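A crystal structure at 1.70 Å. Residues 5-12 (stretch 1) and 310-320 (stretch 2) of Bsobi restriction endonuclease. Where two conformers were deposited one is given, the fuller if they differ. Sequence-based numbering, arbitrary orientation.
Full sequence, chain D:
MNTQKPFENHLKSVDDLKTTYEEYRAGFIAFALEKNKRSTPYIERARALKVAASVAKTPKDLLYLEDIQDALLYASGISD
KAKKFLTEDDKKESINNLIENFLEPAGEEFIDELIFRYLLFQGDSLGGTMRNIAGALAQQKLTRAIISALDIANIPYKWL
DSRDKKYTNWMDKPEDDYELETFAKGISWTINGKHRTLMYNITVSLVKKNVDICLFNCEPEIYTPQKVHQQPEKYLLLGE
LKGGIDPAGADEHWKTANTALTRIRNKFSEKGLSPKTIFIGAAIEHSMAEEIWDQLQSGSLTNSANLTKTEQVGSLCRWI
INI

Stretch 1 5-12: KPFENHLK
Stretch 2, residues 310-320: TEQVGSLCRWI

What backbone frame brings these distant segments together? Residues 310-320 form a regular helix with i to i+4 hydrogen bonds. Residues 6-9 of the other stretch have helical phi/psi angles, and the chain then extends at Leu 11 (-120/119). The register is set by His 10 and Gln 312, with CA atoms 5.4 Å apart, and by Pro 6 and Trp 319, at 7.0 Å, so the segments run in opposite senses. Together they bury 359 Å².

How does His 10, which has the most covered surface, fit against the helix? Its CA-to-CB bond points toward the helix, and chi1 of 58° (p) with chi2 of -88° lays the flat ring beside the helix backbone. Gln 312 O lies over one face, while His 10 CD2 approaches Gln 312 CB at 3.4 Å. Gln 312 adopts m, t, and its CB and CG offer an aliphatic surface; its NE2 is 3.6 Å from Leu 11 CD2. The amide and His 10 NE2 are hydrogen-bonded elsewhere in the structure.

Why does Ser 315 suit the centre? Its small side chain, at chi1 166° (t), points toward stretch 1 and places OG near the plane of the His 10 ring. Ser 315 OG and His 10 ND1 form a 2.8 Å hydrogen bond. Asn 9 (chi1 t, chi2 67°) donates another from ND2 to Ser 315 OG, at 2.7 Å and a nearly straight 170°. One hydroxyl thus joins two consecutive side chains.

What closes the end near Pro 6? Trp 319, with chi1 168° (t) and chi2 75°, turns one indole face to the C-gamma endo proline. Pro 6 CB sits 3.7 Å from the centroid of the five-membered ring of Trp 319, 19° off its normal, making a CH-pi contact. The compact aliphatic ring suits this flat aromatic surface.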

ATOM      1  N   LYS D   5     -31.062  -6.880 -14.047  1.00 56.65           N
ATOM      2  CA  LYS D   5     -30.254  -7.023 -12.832  1.00 40.43           C
ATOM      3  C   LYS D   5     -29.862  -5.599 -12.454  1.00 37.41           C
ATOM      4  O   LYS D   5     -29.712  -4.726 -13.337  1.00 32.74           O
ATOM      5  CB  LYS D   5     -28.997  -7.826 -13.094  1.00 36.88           C
ATOM      6  CG  LYS D   5     -29.212  -9.301 -12.988  1.00 36.22           C
ATOM      7  CD  LYS D   5     -29.423  -9.740 -11.557  1.00 35.11           C
ATOM      8  CE  LYS D   5     -29.386 -11.249 -11.449  1.00 36.44           C
ATOM      9  NZ  LYS D   5     -30.524 -11.796 -10.640  1.00 41.14           N
ATOM     10  N   PRO D   6     -29.639  -5.354 -11.147  1.00 35.39           N
ATOM     11  CA  PRO D   6     -29.287  -3.997 -10.745  1.00 34.55           C
ATOM     12  C   PRO D   6     -28.177  -3.386 -11.585  1.00 33.77           C
ATOM     13  O   PRO D   6     -28.337  -2.319 -12.201  1.00 31.92           O
ATOM     14  CB  PRO D   6     -28.873  -4.161  -9.276  1.00 37.52           C
ATOM     15  CG  PRO D   6     -28.562  -5.662  -9.117  1.00 36.28           C
ATOM     16  CD  PRO D   6     -29.622  -6.267  -9.985  1.00 38.09           C
ATOM     17  N   PHE D   7     -27.048  -4.074 -11.607  1.00 29.06           N
ATOM     18  CA  PHE D   7     -25.898  -3.591 -12.342  1.00 28.11           C
ATOM     19  C   PHE D   7     -26.138  -3.424 -13.841  1.00 30.36           C
ATOM     20  O   PHE D   7     -25.431  -2.636 -14.481  1.00 28.88           O
ATOM     21  CB  PHE D   7     -24.765  -4.550 -12.161  1.00 25.05           C
ATOM     22  CG  PHE D   7     -25.052  -5.893 -12.728  1.00 23.80           C
ATOM     23  CD1 PHE D   7     -25.804  -6.818 -11.999  1.00 19.63           C
ATOM     24  CD2 PHE D   7     -24.521  -6.252 -13.977  1.00 22.93           C
ATOM     25  CE1 PHE D   7     -26.011  -8.097 -12.507  1.00 28.07           C
ATOM     26  CE2 PHE D   7     -24.712  -7.543 -14.522  1.00 26.13           C
ATOM     27  CZ  PHE D   7     -25.455  -8.471 -13.789  1.00 27.23           C
ATOM     28  N   GLU D   8     -27.108  -4.151 -14.413  1.00 29.63           N
ATOM     29  CA  GLU D   8     -27.368  -4.042 -15.854  1.00 28.98           C
ATOM     30  C   GLU D   8     -27.944  -2.684 -16.226  1.00 29.76           C
ATOM     31  O   GLU D   8     -27.968  -2.298 -17.389  1.00 30.48           O
ATOM     32  CB  GLU D   8     -28.328  -5.118 -16.284  1.00 32.81           C
ATOM     33  CG  GLU D   8     -27.671  -6.435 -16.456  1.00 45.64           C
ATOM     34  CD  GLU D   8     -28.685  -7.568 -16.506  1.00 56.34           C
ATOM     35  OE1 GLU D   8     -29.899  -7.282 -16.650  1.00 60.30           O
ATOM     36  OE2 GLU D   8     -28.266  -8.748 -16.403  1.00 64.14           O
ATOM     37  N   ASN D   9     -28.427  -1.958 -15.231  1.00 30.19           N
ATOM     38  CA  ASN D   9     -28.967  -0.647 -15.501  1.00 31.15           C
ATOM     39  C   ASN D   9     -27.876   0.332 -15.963  1.00 31.68           C
ATOM     40  O   ASN D   9     -28.138   1.237 -16.752  1.00 31.44           O
ATOM     41  CB  ASN D   9     -29.665  -0.062 -14.278  1.00 34.21           C
ATOM     42  CG  ASN D   9     -30.292   1.274 -14.588  1.00 42.23           C
ATOM     43  OD1 ASN D   9     -31.251   1.354 -15.372  1.00 47.05           O
ATOM     44  ND2 ASN D   9     -29.743   2.341 -14.014  1.00 39.69           N
ATOM     45  N   HIS D  10     -26.652   0.180 -15.475  1.00 27.89           N
ATOM     46  CA  HIS D  10     -25.592   1.099 -15.905  1.00 27.22           C
ATOM     47  C   HIS D  10     -24.374   0.408 -16.518  1.00 27.75           C
ATOM     48  O   HIS D  10     -23.464   1.097 -16.971  1.00 29.61           O
ATOM     49  CB  HIS D  10     -25.134   1.997 -14.755  1.00 26.89           C
ATOM     50  CG  HIS D  10     -24.639   1.235 -13.561  1.00 33.16           C
ATOM     51  ND1 HIS D  10     -25.477   0.804 -12.550  1.00 31.65           N
ATOM     52  CD2 HIS D  10     -23.390   0.837 -13.212  1.00 26.14           C
ATOM     53  CE1 HIS D  10     -24.763   0.181 -11.628  1.00 30.34           C
ATOM     54  NE2 HIS D  10     -23.494   0.188 -12.006  1.00 28.77           N
ATOM     55  N   LEU D  11     -24.348  -0.931 -16.528  1.00 27.36           N
ATOM     56  CA  LEU D  11     -23.245  -1.713 -17.126  1.00 27.68           C
ATOM     57  C   LEU D  11     -23.740  -2.598 -18.227  1.00 27.13           C
ATOM     58  O   LEU D  11     -24.532  -3.492 -17.977  1.00 29.99           O
ATOM     59  CB  LEU D  11     -22.586  -2.664 -16.127  1.00 21.48           C
ATOM     60  CG  LEU D  11     -21.961  -1.916 -14.980  1.00 26.65           C
ATOM     61  CD1 LEU D  11     -21.502  -2.912 -13.930  1.00 28.34           C
ATOM     62  CD2 LEU D  11     -20.826  -1.053 -15.513  1.00 20.41           C
ATOM     63  N   LYS D  12     -23.243  -2.394 -19.434  1.00 30.29           N
ATOM     64  CA  LYS D  12     -23.655  -3.244 -20.535  1.00 34.19           C
ATOM     65  C   LYS D  12     -22.517  -4.164 -20.976  1.00 31.31           C
ATOM     66  O   LYS D  12     -22.743  -5.207 -21.588  1.00 36.45           O
ATOM     67  CB  LYS D  12     -24.139  -2.384 -21.701  1.00 40.78           C
ATOM     68  CG  LYS D  12     -24.847  -1.108 -21.260  1.00 48.66           C
ATOM     69  CD  LYS D  12     -26.056  -1.362 -20.339  1.00 56.65           C
ATOM     70  CE  LYS D  12     -26.451  -0.071 -19.581  1.00 59.56           C
ATOM     71  NZ  LYS D  12     -27.909   0.009 -19.274  1.00 65.36           N
ATOM     72  N   THR D 310     -20.219   9.131 -13.099  1.00 14.99           N
ATOM     73  CA  THR D 310     -21.468   9.641 -12.542  1.00 21.27           C
ATOM     74  C   THR D 310     -22.719   8.833 -12.777  1.00 18.16           C
ATOM     75  O   THR D 310     -23.517   8.638 -11.857  1.00 18.44           O
ATOM     76  CB  THR D 310     -21.763  11.015 -13.115  1.00 29.42           C
ATOM     77  OG1 THR D 310     -20.534  11.728 -13.208  1.00 39.94           O
ATOM     78  CG2 THR D 310     -22.754  11.756 -12.255  1.00 24.93           C
ATOM     79  N   GLU D 311     -22.922   8.386 -14.010  1.00 14.68           N
ATOM     80  CA  GLU D 311     -24.129   7.645 -14.276  1.00 19.39           C
ATOM     81  C   GLU D 311     -24.152   6.328 -13.543  1.00 21.38           C
ATOM     82  O   GLU D 311     -25.235   5.880 -13.150  1.00 20.87           O
ATOM     83  CB  GLU D 311     -24.294   7.400 -15.758  1.00 25.94           C
ATOM     84  CG  GLU D 311     -24.770   8.589 -16.520  1.00 34.84           C
ATOM     85  CD  GLU D 311     -24.835   8.313 -18.013  1.00 43.90           C
ATOM     86  OE1 GLU D 311     -23.771   8.028 -18.628  1.00 48.32           O
ATOM     87  OE2 GLU D 311     -25.959   8.383 -18.559  1.00 43.31           O
ATOM     88  N   GLN D 312     -22.977   5.714 -13.341  1.00 16.16           N
ATOM     89  CA  GLN D 312     -22.923   4.427 -12.645  1.00 14.96           C
ATOM     90  C   GLN D 312     -23.165   4.631 -11.200  1.00 13.50           C
ATOM     91  O   GLN D 312     -23.918   3.900 -10.574  1.00 14.32           O
ATOM     92  CB  GLN D 312     -21.564   3.728 -12.832  1.00 15.68           C
ATOM     93  CG  GLN D 312     -21.315   3.414 -14.289  1.00 18.48           C
ATOM     94  CD  GLN D 312     -20.104   2.535 -14.564  1.00 18.85           C
ATOM     95  OE1 GLN D 312     -19.454   2.018 -13.654  1.00 15.09           O
ATOM     96  NE2 GLN D 312     -19.791   2.376 -15.859  1.00 17.64           N
ATOM     97  N   VAL D 313     -22.522   5.654 -10.662  1.00 16.92           N
ATOM     98  CA  VAL D 313     -22.676   5.942  -9.239  1.00 20.09           C
ATOM     99  C   VAL D 313     -24.137   6.267  -8.940  1.00 18.28           C
ATOM    100  O   VAL D 313     -24.707   5.740  -7.983  1.00 17.84           O
ATOM    101  CB  VAL D 313     -21.733   7.123  -8.793  1.00 18.03           C
ATOM    102  CG1 VAL D 313     -21.988   7.540  -7.325  1.00 15.16           C
ATOM    103  CG2 VAL D 313     -20.278   6.685  -8.989  1.00 12.57           C
ATOM    104  N   GLY D 314     -24.744   7.107  -9.777  1.00 17.95           N
ATOM    105  CA  GLY D 314     -26.139   7.484  -9.573  1.00 16.78           C
ATOM    106  C   GLY D 314     -27.097   6.311  -9.605  1.00 17.61           C
ATOM    107  O   GLY D 314     -27.971   6.184  -8.753  1.00 18.44           O
ATOM    108  N   SER D 315     -26.924   5.452 -10.606  1.00 17.74           N
ATOM    109  CA  SER D 315     -27.749   4.271 -10.770  1.00 16.61           C
ATOM    110  C   SER D 315     -27.568   3.377  -9.541  1.00 14.00           C
ATOM    111  O   SER D 315     -28.538   2.883  -8.995  1.00 15.26           O
ATOM    112  CB  SER D 315     -27.301   3.557 -12.077  1.00 17.92           C
ATOM    113  OG  SER D 315     -27.802   2.238 -12.174  1.00 21.64           O
ATOM    114  N   LEU D 316     -26.326   3.192  -9.089  1.00 13.68           N
ATOM    115  CA  LEU D 316     -26.080   2.310  -7.947  1.00 16.50           C
ATOM    116  C   LEU D 316     -26.728   2.876  -6.681  1.00 13.88           C
ATOM    117  O   LEU D 316     -27.312   2.132  -5.899  1.00 14.89           O
ATOM    118  CB  LEU D 316     -24.562   2.130  -7.769  1.00 17.39           C
ATOM    119  CG  LEU D 316     -24.160   1.123  -6.687  0.50 17.13           C
ATOM    120  CD1 LEU D 316     -23.140   0.144  -7.229  0.50 16.35           C
ATOM    121  CD2 LEU D 316     -23.588   1.877  -5.509  0.50 17.37           C
ATOM    122  N   CYS D 317     -26.615   4.197  -6.496  1.00 15.08           N
ATOM    123  CA  CYS D 317     -27.184   4.891  -5.326  1.00 19.59           C
ATOM    124  C   CYS D 317     -28.718   4.855  -5.304  1.00 18.69           C
ATOM    125  O   CYS D 317     -29.333   4.675  -4.265  1.00 16.86           O
ATOM    126  CB  CYS D 317     -26.693   6.347  -5.292  1.00 16.64           C
ATOM    127  SG  CYS D 317     -24.998   6.429  -4.721  1.00 18.43           S
ATOM    128  N   ARG D 318     -29.342   5.032  -6.456  1.00 18.62           N
ATOM    129  CA  ARG D 318     -30.795   4.961  -6.524  1.00 18.64           C
ATOM    130  C   ARG D 318     -31.218   3.528  -6.165  1.00 20.61           C
ATOM    131  O   ARG D 318     -32.177   3.320  -5.429  1.00 19.96           O
ATOM    132  CB  ARG D 318     -31.227   5.395  -7.921  1.00 23.72           C
ATOM    133  CG  ARG D 318     -32.608   5.001  -8.312  1.00 41.69           C
ATOM    134  CD  ARG D 318     -33.047   5.756  -9.567  1.00 52.19           C
ATOM    135  NE  ARG D 318     -34.503   5.930  -9.575  1.00 64.90           N
ATOM    136  CZ  ARG D 318     -35.320   5.552 -10.559  1.00 64.89           C
ATOM    137  NH1 ARG D 318     -34.841   4.963 -11.655  1.00 64.60           N
ATOM    138  NH2 ARG D 318     -36.627   5.782 -10.444  1.00 71.94           N
ATOM    139  N   TRP D 319     -30.468   2.547  -6.651  1.00 17.75           N
ATOM    140  CA  TRP D 319     -30.743   1.171  -6.331  1.00 18.25           C
ATOM    141  C   TRP D 319     -30.572   0.929  -4.810  1.00 23.18           C
ATOM    142  O   TRP D 319     -31.407   0.246  -4.190  1.00 21.52           O
ATOM    143  CB  TRP D 319     -29.787   0.284  -7.118  1.00 16.12           C
ATOM    144  CG  TRP D 319     -29.780  -1.150  -6.642  1.00 20.87           C
ATOM    145  CD1 TRP D 319     -30.739  -2.101  -6.870  1.00 19.95           C
ATOM    146  CD2 TRP D 319     -28.771  -1.784  -5.858  1.00 20.47           C
ATOM    147  NE1 TRP D 319     -30.392  -3.281  -6.283  1.00 23.06           N
ATOM    148  CE2 TRP D 319     -29.184  -3.123  -5.654  1.00 23.15           C
ATOM    149  CE3 TRP D 319     -27.553  -1.353  -5.304  1.00 20.25           C
ATOM    150  CZ2 TRP D 319     -28.425  -4.035  -4.924  1.00 19.50           C
ATOM    151  CZ3 TRP D 319     -26.797  -2.264  -4.576  1.00 18.43           C
ATOM    152  CH2 TRP D 319     -27.235  -3.587  -4.393  1.00 20.30           C
ATOM    153  N   ILE D 320     -29.497   1.478  -4.215  1.00 17.35           N
ATOM    154  CA  ILE D 320     -29.237   1.279  -2.793  1.00 18.16           C
ATOM    155  C   ILE D 320     -30.366   1.787  -1.917  1.00 18.13           C
ATOM    156  O   ILE D 320     -30.766   1.137  -0.958  1.00 20.19           O
ATOM    157  CB  ILE D 320     -27.923   1.974  -2.357  1.00 20.71           C
ATOM    158  CG1 ILE D 320     -26.783   0.976  -2.502  1.00 22.20           C
ATOM    159  CG2 ILE D 320     -27.989   2.435  -0.868  1.00 25.08           C
ATOM    160  CD1 ILE D 320     -25.425   1.605  -2.394  1.00 27.38           C
TER
HETATM  161  O   HOH W   1     -27.765  -0.241 -10.041  1.00 26.75           O